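PDB 4HWX: neutral proteinase inhibitor ScNPI from Streptomyces caespitosus, which inhibits subtilisin-like serine peptidases as a homodimer and probably also a metallopeptidase, a second peptidase class. Local coordinates for residues D48-T53 and N58-A63; D75-T80 and C100-N105. All coordinates share one frame; numbering follows the deposited sequence.

Contact 1 of 2, residues D48-T53 and N58-A63; sequences DALNAT and NRLLAA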
ATOM      1  N   ASP A  48     -10.312  12.112   5.523  1.00 35.39           N
ATOM      2  CA  ASP A  48     -11.068  12.521   6.723  1.00 35.70           C
ATOM      3  C   ASP A  48     -11.525  11.274   7.505  1.00 37.16           C
ATOM      4  O   ASP A  48     -11.394  11.224   8.732  1.00 34.70           O
ATOM      5  CB  ASP A  48     -12.319  13.355   6.340  1.00 38.30           C
ATOM      6  CG  ASP A  48     -12.125  14.697   5.643  1.00 47.18           C
ATOM      7  OD1 ASP A  48     -11.072  15.319   5.839  1.00 46.35           O
ATOM      8  OD2 ASP A  48     -13.060  15.131   4.913  1.00 52.27           O
ATOM      9  N   ALA A  49     -12.083  10.280   6.776  1.00 34.19           N
ATOM     10  CA  ALA A  49     -12.592   9.024   7.357  1.00 34.05           C
ATOM     11  C   ALA A  49     -11.464   8.248   8.049  1.00 36.15           C
ATOM     12  O   ALA A  49     -11.644   7.807   9.189  1.00 34.94           O
ATOM     13  CB  ALA A  49     -13.260   8.169   6.292  1.00 34.24           C
ATOM     14  N   LEU A  50     -10.271   8.190   7.418  1.00 33.01           N
ATOM     15  CA  LEU A  50      -9.088   7.535   8.009  1.00 32.76           C
ATOM     16  C   LEU A  50      -8.633   8.255   9.269  1.00 37.68           C
ATOM     17  O   LEU A  50      -8.380   7.622  10.300  1.00 37.26           O
ATOM     18  CB  LEU A  50      -7.936   7.492   6.988  1.00 32.60           C
ATOM     19  CG  LEU A  50      -8.102   6.514   5.846  1.00 36.46           C
ATOM     20  CD1 LEU A  50      -6.925   6.632   4.890  1.00 36.95           C
ATOM     21  CD2 LEU A  50      -8.261   5.079   6.365  1.00 37.39           C
ATOM     22  N   ASN A  51      -8.575   9.592   9.209  1.00 35.70           N
ATOM     23  CA  ASN A  51      -8.195  10.387  10.375  1.00 37.12           C
ATOM     24  C   ASN A  51      -9.181  10.197  11.530  1.00 40.72           C
ATOM     25  O   ASN A  51      -8.753  10.156  12.682  1.00 41.85           O
ATOM     26  CB  ASN A  51      -8.063  11.868   9.994  1.00 37.57           C
ATOM     27  CG  ASN A  51      -6.769  12.182   9.274  1.00 65.59           C
ATOM     28  OD1 ASN A  51      -5.746  11.509   9.446  1.00 56.23           O
ATOM     29  ND2 ASN A  51      -6.787  13.212   8.441  1.00 64.39           N
ATOM     30  N   ALA A  52     -10.479  10.019  11.238  1.00 37.49           N
ATOM     31  CA  ALA A  52     -11.503   9.840  12.278  1.00 38.28           C
ATOM     32  C   ALA A  52     -11.321   8.538  13.107  1.00 41.87           C
ATOM     33  O   ALA A  52     -11.844   8.462  14.218  1.00 41.30           O
ATOM     34  CB  ALA A  52     -12.895   9.869  11.664  1.00 38.60           C
ATOM     35  N   THR A  53     -10.603   7.526  12.567  1.00 38.31           N
ATOM     36  CA  THR A  53     -10.387   6.242  13.254  1.00 38.17           C
ATOM     37  C   THR A  53      -9.291   6.341  14.319  1.00 44.01           C
ATOM     38  O   THR A  53      -9.162   5.431  15.143  1.00 42.38           O
ATOM     39  CB  THR A  53     -10.007   5.125  12.260  1.00 36.52           C
ATOM     40  OG1 THR A  53      -8.675   5.334  11.771  1.00 36.64           O
ATOM     41  CG2 THR A  53     -11.007   4.982  11.115  1.00 33.78           C
ATOM     42  N   ASN A  58     -10.319  -0.783  12.548  1.00 30.70           N
ATOM     43  CA  ASN A  58     -11.545  -1.538  12.869  1.00 30.12           C
ATOM     44  C   ASN A  58     -12.720  -0.547  13.032  1.00 32.81           C
ATOM     45  O   ASN A  58     -13.876  -0.940  12.913  1.00 31.76           O
ATOM     46  CB  ASN A  58     -11.376  -2.366  14.149  1.00 31.00           C
ATOM     47  CG  ASN A  58     -10.660  -3.672  13.954  1.00 46.86           C
ATOM     48  OD1 ASN A  58     -10.466  -4.150  12.834  1.00 41.19           O
ATOM     49  ND2 ASN A  58     -10.259  -4.280  15.057  1.00 38.86           N
ATOM     50  N   ARG A  59     -12.404   0.739  13.312  1.00 30.74           N
ATOM     51  CA  ARG A  59     -13.386   1.822  13.455  1.00 31.20           C
ATOM     52  C   ARG A  59     -14.020   2.200  12.102  1.00 32.56           C
ATOM     53  O   ARG A  59     -14.993   2.952  12.099  1.00 32.33           O
ATOM     54  CB  ARG A  59     -12.779   3.060  14.150  1.00 30.08           C
ATOM     55  CG  ARG A  59     -12.512   2.787  15.621  1.00 34.42           C
ATOM     56  CD  ARG A  59     -11.842   3.922  16.363  1.00 38.98           C
ATOM     57  NE  ARG A  59     -11.429   3.458  17.689  1.00 50.72           N
ATOM     58  CZ  ARG A  59     -10.461   3.995  18.427  1.00 64.61           C
ATOM     59  NH1 ARG A  59      -9.782   5.046  17.983  1.00 49.57           N
ATOM     60  NH2 ARG A  59     -10.162   3.482  19.610  1.00 55.48           N
ATOM     61  N   LEU A  60     -13.504   1.663  10.962  1.00 28.74           N
ATOM     62  CA  LEU A  60     -14.119   1.869   9.634  1.00 27.75           C
ATOM     63  C   LEU A  60     -15.433   1.060   9.553  1.00 32.53           C
ATOM     64  O   LEU A  60     -16.302   1.374   8.754  1.00 32.01           O
ATOM     65  CB  LEU A  60     -13.172   1.463   8.478  1.00 27.01           C
ATOM     66  CG  LEU A  60     -11.918   2.327   8.253  1.00 30.63           C
ATOM     67  CD1 LEU A  60     -11.065   1.768   7.148  1.00 29.86           C
ATOM     68  CD2 LEU A  60     -12.273   3.771   7.940  1.00 32.93           C
ATOM     69  N   LEU A  61     -15.549  -0.001  10.370  1.00 30.32           N
ATOM     70  CA  LEU A  61     -16.746  -0.825  10.426  1.00 31.31           C
ATOM     71  C   LEU A  61     -17.702  -0.184  11.406  1.00 35.98           C
ATOM     72  O   LEU A  61     -17.260   0.370  12.413  1.00 35.79           O
ATOM     73  CB  LEU A  61     -16.423  -2.278  10.833  1.00 32.17           C
ATOM     74  CG  LEU A  61     -15.843  -3.181   9.741  1.00 37.89           C
ATOM     75  CD1 LEU A  61     -14.376  -2.997   9.619  1.00 39.20           C
ATOM     76  CD2 LEU A  61     -16.080  -4.634  10.074  1.00 41.16           C
ATOM     77  N   ALA A  62     -18.998  -0.184  11.081  1.00 32.82           N
ATOM     78  CA  ALA A  62     -20.014   0.406  11.960  1.00 33.93           C
ATOM     79  C   ALA A  62     -21.230  -0.505  12.043  1.00 37.65           C
ATOM     80  O   ALA A  62     -21.465  -1.282  11.111  1.00 35.56           O
ATOM     81  CB  ALA A  62     -20.414   1.780  11.439  1.00 35.39           C
ATOM     82  N   ALA A  63     -21.982  -0.453  13.171  1.00 34.50           N
ATOM     83  CA  ALA A  63     -23.218  -1.229  13.331  1.00 33.86           C
ATOM     84  C   ALA A  63     -24.113  -0.912  12.120  1.00 34.32           C
ATOM     85  O   ALA A  63     -24.308   0.266  11.783  1.00 33.85           O
ATOM     86  CB  ALA A  63     -23.909  -0.857  14.652  1.00 35.68           C
TER
HETATM   87  O   HOH W   1     -12.105   7.038  16.761  1.00 47.09           O

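Contact 2 of 2, residues D75-T80 and C100-N105; sequences DPVTVT and CVMSAN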
ATOM      1  N   ASP A  75     -19.518 -16.594   0.883  1.00 31.31           N
ATOM      2  CA  ASP A  75     -18.766 -16.344  -0.341  1.00 31.25           C
ATOM      3  C   ASP A  75     -17.879 -15.174   0.038  1.00 33.66           C
ATOM      4  O   ASP A  75     -18.227 -14.025  -0.226  1.00 32.09           O
ATOM      5  CB  ASP A  75     -19.735 -16.085  -1.517  1.00 32.99           C
ATOM      6  CG  ASP A  75     -19.090 -16.114  -2.879  1.00 40.11           C
ATOM      7  OD1 ASP A  75     -17.828 -16.207  -2.946  1.00 35.87           O
ATOM      8  OD2 ASP A  75     -19.839 -16.100  -3.883  1.00 40.97           O
ATOM      9  N   PRO A  76     -16.810 -15.473   0.814  1.00 31.55           N
ATOM     10  CA  PRO A  76     -16.026 -14.410   1.460  1.00 30.80           C
ATOM     11  C   PRO A  76     -15.369 -13.405   0.532  1.00 33.88           C
ATOM     12  O   PRO A  76     -14.953 -13.711  -0.597  1.00 32.26           O
ATOM     13  CB  PRO A  76     -14.978 -15.182   2.277  1.00 33.50           C
ATOM     14  CG  PRO A  76     -14.901 -16.540   1.622  1.00 38.23           C
ATOM     15  CD  PRO A  76     -16.335 -16.805   1.249  1.00 33.58           C
ATOM     16  N   VAL A  77     -15.310 -12.176   1.045  1.00 29.77           N
ATOM     17  CA  VAL A  77     -14.731 -11.003   0.412  1.00 30.05           C
ATOM     18  C   VAL A  77     -13.896 -10.299   1.490  1.00 34.32           C
ATOM     19  O   VAL A  77     -14.378 -10.077   2.607  1.00 33.97           O
ATOM     20  CB  VAL A  77     -15.799 -10.084  -0.281  1.00 34.80           C
ATOM     21  CG1 VAL A  77     -16.877  -9.602   0.695  1.00 33.57           C
ATOM     22  CG2 VAL A  77     -15.145  -8.888  -0.974  1.00 34.75           C
ATOM     23  N   THR A  78     -12.635  -9.980   1.159  1.00 30.41           N
ATOM     24  CA  THR A  78     -11.701  -9.388   2.119  1.00 30.01           C
ATOM     25  C   THR A  78     -11.257  -8.005   1.674  1.00 33.70           C
ATOM     26  O   THR A  78     -10.916  -7.797   0.515  1.00 33.73           O
ATOM     27  CB  THR A  78     -10.510 -10.358   2.295  1.00 36.64           C
ATOM     28  OG1 THR A  78     -11.032 -11.589   2.822  1.00 35.29           O
ATOM     29  CG2 THR A  78      -9.382  -9.803   3.224  1.00 30.62           C
ATOM     30  N   VAL A  79     -11.285  -7.056   2.609  1.00 29.59           N
ATOM     31  CA  VAL A  79     -10.805  -5.696   2.385  1.00 27.38           C
ATOM     32  C   VAL A  79      -9.419  -5.605   3.014  1.00 31.54           C
ATOM     33  O   VAL A  79      -9.165  -6.245   4.039  1.00 30.54           O
ATOM     34  CB  VAL A  79     -11.749  -4.576   2.889  1.00 30.11           C
ATOM     35  CG1 VAL A  79     -13.031  -4.525   2.074  1.00 30.05           C
ATOM     36  CG2 VAL A  79     -12.059  -4.687   4.386  1.00 29.05           C
ATOM     37  N   THR A  80      -8.514  -4.859   2.381  1.00 28.18           N
ATOM     38  CA  THR A  80      -7.151  -4.661   2.887  1.00 27.10           C
ATOM     39  C   THR A  80      -6.819  -3.185   2.884  1.00 30.16           C
ATOM     40  O   THR A  80      -7.362  -2.429   2.080  1.00 28.48           O
ATOM     41  CB  THR A  80      -6.087  -5.443   2.084  1.00 31.75           C
ATOM     42  OG1 THR A  80      -5.940  -4.870   0.783  1.00 30.67           O
ATOM     43  CG2 THR A  80      -6.357  -6.932   2.005  1.00 31.66           C
ATOM     44  N   CYS A 100     -22.847  -8.492   0.372  1.00 26.50           N
ATOM     45  CA  CYS A 100     -23.952  -7.791   1.029  1.00 26.37           C
ATOM     46  C   CYS A 100     -23.547  -7.420   2.469  1.00 27.82           C
ATOM     47  O   CYS A 100     -23.796  -6.298   2.908  1.00 26.53           O
ATOM     48  CB  CYS A 100     -25.226  -8.636   1.011  1.00 27.81           C
ATOM     49  SG  CYS A 100     -26.670  -7.796   1.725  1.00 32.42           S
ATOM     50  N   VAL A 101     -22.972  -8.379   3.210  1.00 25.55           N
ATOM     51  CA  VAL A 101     -22.527  -8.193   4.608  1.00 25.23           C
ATOM     52  C   VAL A 101     -21.406  -7.116   4.660  1.00 28.02           C
ATOM     53  O   VAL A 101     -21.403  -6.248   5.541  1.00 25.93           O
ATOM     54  CB  VAL A 101     -22.081  -9.531   5.272  1.00 27.93           C
ATOM     55  CG1 VAL A 101     -21.559  -9.293   6.697  1.00 27.35           C
ATOM     56  CG2 VAL A 101     -23.236 -10.542   5.294  1.00 27.61           C
ATOM     57  N   MET A 102     -20.518  -7.140   3.680  1.00 25.72           N
ATOM     58  CA  MET A 102     -19.460  -6.138   3.567  1.00 24.78           C
ATOM     59  C   MET A 102     -20.051  -4.745   3.441  1.00 27.96           C
ATOM     60  O   MET A 102     -19.683  -3.851   4.220  1.00 27.21           O
ATOM     61  CB  MET A 102     -18.557  -6.437   2.362  1.00 25.93           C
ATOM     62  CG  MET A 102     -17.596  -5.307   2.088  1.00 28.88           C
ATOM     63  SD  MET A 102     -16.426  -5.695   0.771  1.00 31.51           S
ATOM     64  CE  MET A 102     -16.007  -3.953   0.242  1.00 30.19           C
ATOM     65  N   SER A 103     -20.993  -4.578   2.490  1.00 27.26           N
ATOM     66  CA  SER A 103     -21.665  -3.291   2.253  1.00 28.97           C
ATOM     67  C   SER A 103     -22.385  -2.804   3.522  1.00 32.91           C
ATOM     68  O   SER A 103     -22.236  -1.619   3.896  1.00 30.91           O
ATOM     69  CB  SER A 103     -22.637  -3.392   1.079  1.00 32.94           C
ATOM     70  OG  SER A 103     -23.351  -2.178   0.911  1.00 44.02           O
ATOM     71  N   ALA A 104     -23.097  -3.720   4.219  1.00 29.02           N
ATOM     72  CA  ALA A 104     -23.845  -3.375   5.440  1.00 29.24           C
ATOM     73  C   ALA A 104     -22.929  -2.829   6.552  1.00 32.66           C
ATOM     74  O   ALA A 104     -23.289  -1.848   7.216  1.00 31.86           O
ATOM     75  CB  ALA A 104     -24.616  -4.584   5.956  1.00 30.24           C
ATOM     76  N   ASN A 105     -21.746  -3.439   6.727  1.00 29.01           N
ATOM     77  CA  ASN A 105     -20.824  -3.050   7.801  1.00 28.82           C
ATOM     78  C   ASN A 105     -19.869  -1.935   7.428  1.00 33.48           C
ATOM     79  O   ASN A 105     -19.267  -1.346   8.328  1.00 33.18           O
ATOM     80  CB  ASN A 105     -20.016  -4.256   8.244  1.00 26.65           C
ATOM     81  CG  ASN A 105     -20.844  -5.198   9.058  1.00 42.19           C
ATOM     82  OD1 ASN A 105     -20.976  -5.033  10.275  1.00 32.43           O
ATOM     83  ND2 ASN A 105     -21.492  -6.145   8.389  1.00 33.15           N
TER

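Contact 1 of 2, residues D48-T53 and N58-A63
O of Leu50 is gripped twice by Thr53: OG1 of Thr53 donates to O of Leu50 at 2.7 Å, in the carbonyl plane, and the backbone N of Thr53 bonds to the same oxygen. Both residues meet Leu60 across the contact. The bond to O of Leu50, three residues back, fixes the Thr53 side chain. With chi1 at 72°, OG1 lies between the backbone N and the carbonyl carbon, and CG2 falls beside the N. This methyl meets CD2 of Leu60 at 3.6 Å.

The carbonyl oxygen of Thr53 takes a hydrogen bond from Arg59, with NH1 of Arg59 2.9 Å from O of Thr53. The bond is bent, 137° at the hydrogen. The donor sits above the carbonyl plane, and the oxygen is tilted out of the guanidinium plane. An extended chain from CG to NE carries the guanidinium there, and on the way CD of Arg59 passes 3.3 Å from O of Thr53. In the Streptomyces subtilisin inhibitor fold of this protein, the contact joins helix 43-52 and Thr53 to the 3-10 segment that follows. A water joins the two sides again: it donates to O of Ala52 and is weakly held by NH1 of Arg59. A glycine in place of Thr53 would probably strip Leu60 of its methyl partner and leave O of Leu50 without its hydroxyl donor. Beyond Thr53, Leu60 also packs on Asn109 and Val111.

Contact 2 of 2, residues D75-T80 and C100-N105
Met102 reaches from its helix to the strand and lays its sulfur and terminal methyl against two valines. CG is anti to the backbone N, chi1 171°, and the chain stays extended beyond it. The thioether therefore projects well away from the helix backbone. It crosses Val77 at about a right angle and Val79 obliquely.

Val77 touches it with both methyls. CG1 of Val77 lies 3.9 Å from SD of Met102 and also approaches CB of Met102, at 4.0 Å. CG2 of Val77 is likewise 3.9 Å from SD of Met102. The nearer part of the chain and the sulfur thus share this valine. Val79 uses a single branch, CG1, which meets the end of the methionine: CE of Met102 is 3.5 Å away from CG1 of Val79, and SD of Met102 is 3.8 Å from the same methyl. Its chi1 of -68° sets that branch beside the backbone N. Val77 and Val79 are two residues apart on the strand, and both point toward the helix, while Thr78 between them points away.

This is helix-on-sheet packing: helix 99-105 lies over one face of the antiparallel sheet of the subtilisin inhibitor fold, at strand 77-82. No hydrogen bond crosses the contact; all three touching residues are buried. Val13 of strand 8-15 and Phe96 of strand 88-96 also touch Met102, so the side chain meets residues of three adjacent strands.

Within the helix, ND2 of Asn105 donates to O of Val101 at 2.9 Å. Cys100 ties the helix by a disulfide to Cys70.

How the contacts relate
Contact 1 comes first along the chain and closes before contact 2 opens. Their centres are about 15 Å apart. Contact 1 joins helix 43-52 to the loop that follows it, and that loop leads on to strand 77-82 of contact 2. Contact 2 sets helix 99-105 against this strand, which lies between strands 8-15 and 88-96 in the antiparallel sheet. The two contacts also touch directly: a probable hydrogen bond runs between N of Ala62 and O of Asn105, and Leu61 packs on the same oxygen. Leu61 of contact 1 and Met102 of contact 2 both touch Phe96. The loop after helix 43-52 is thus tied to helix 99-105 within the single inhibitor domain.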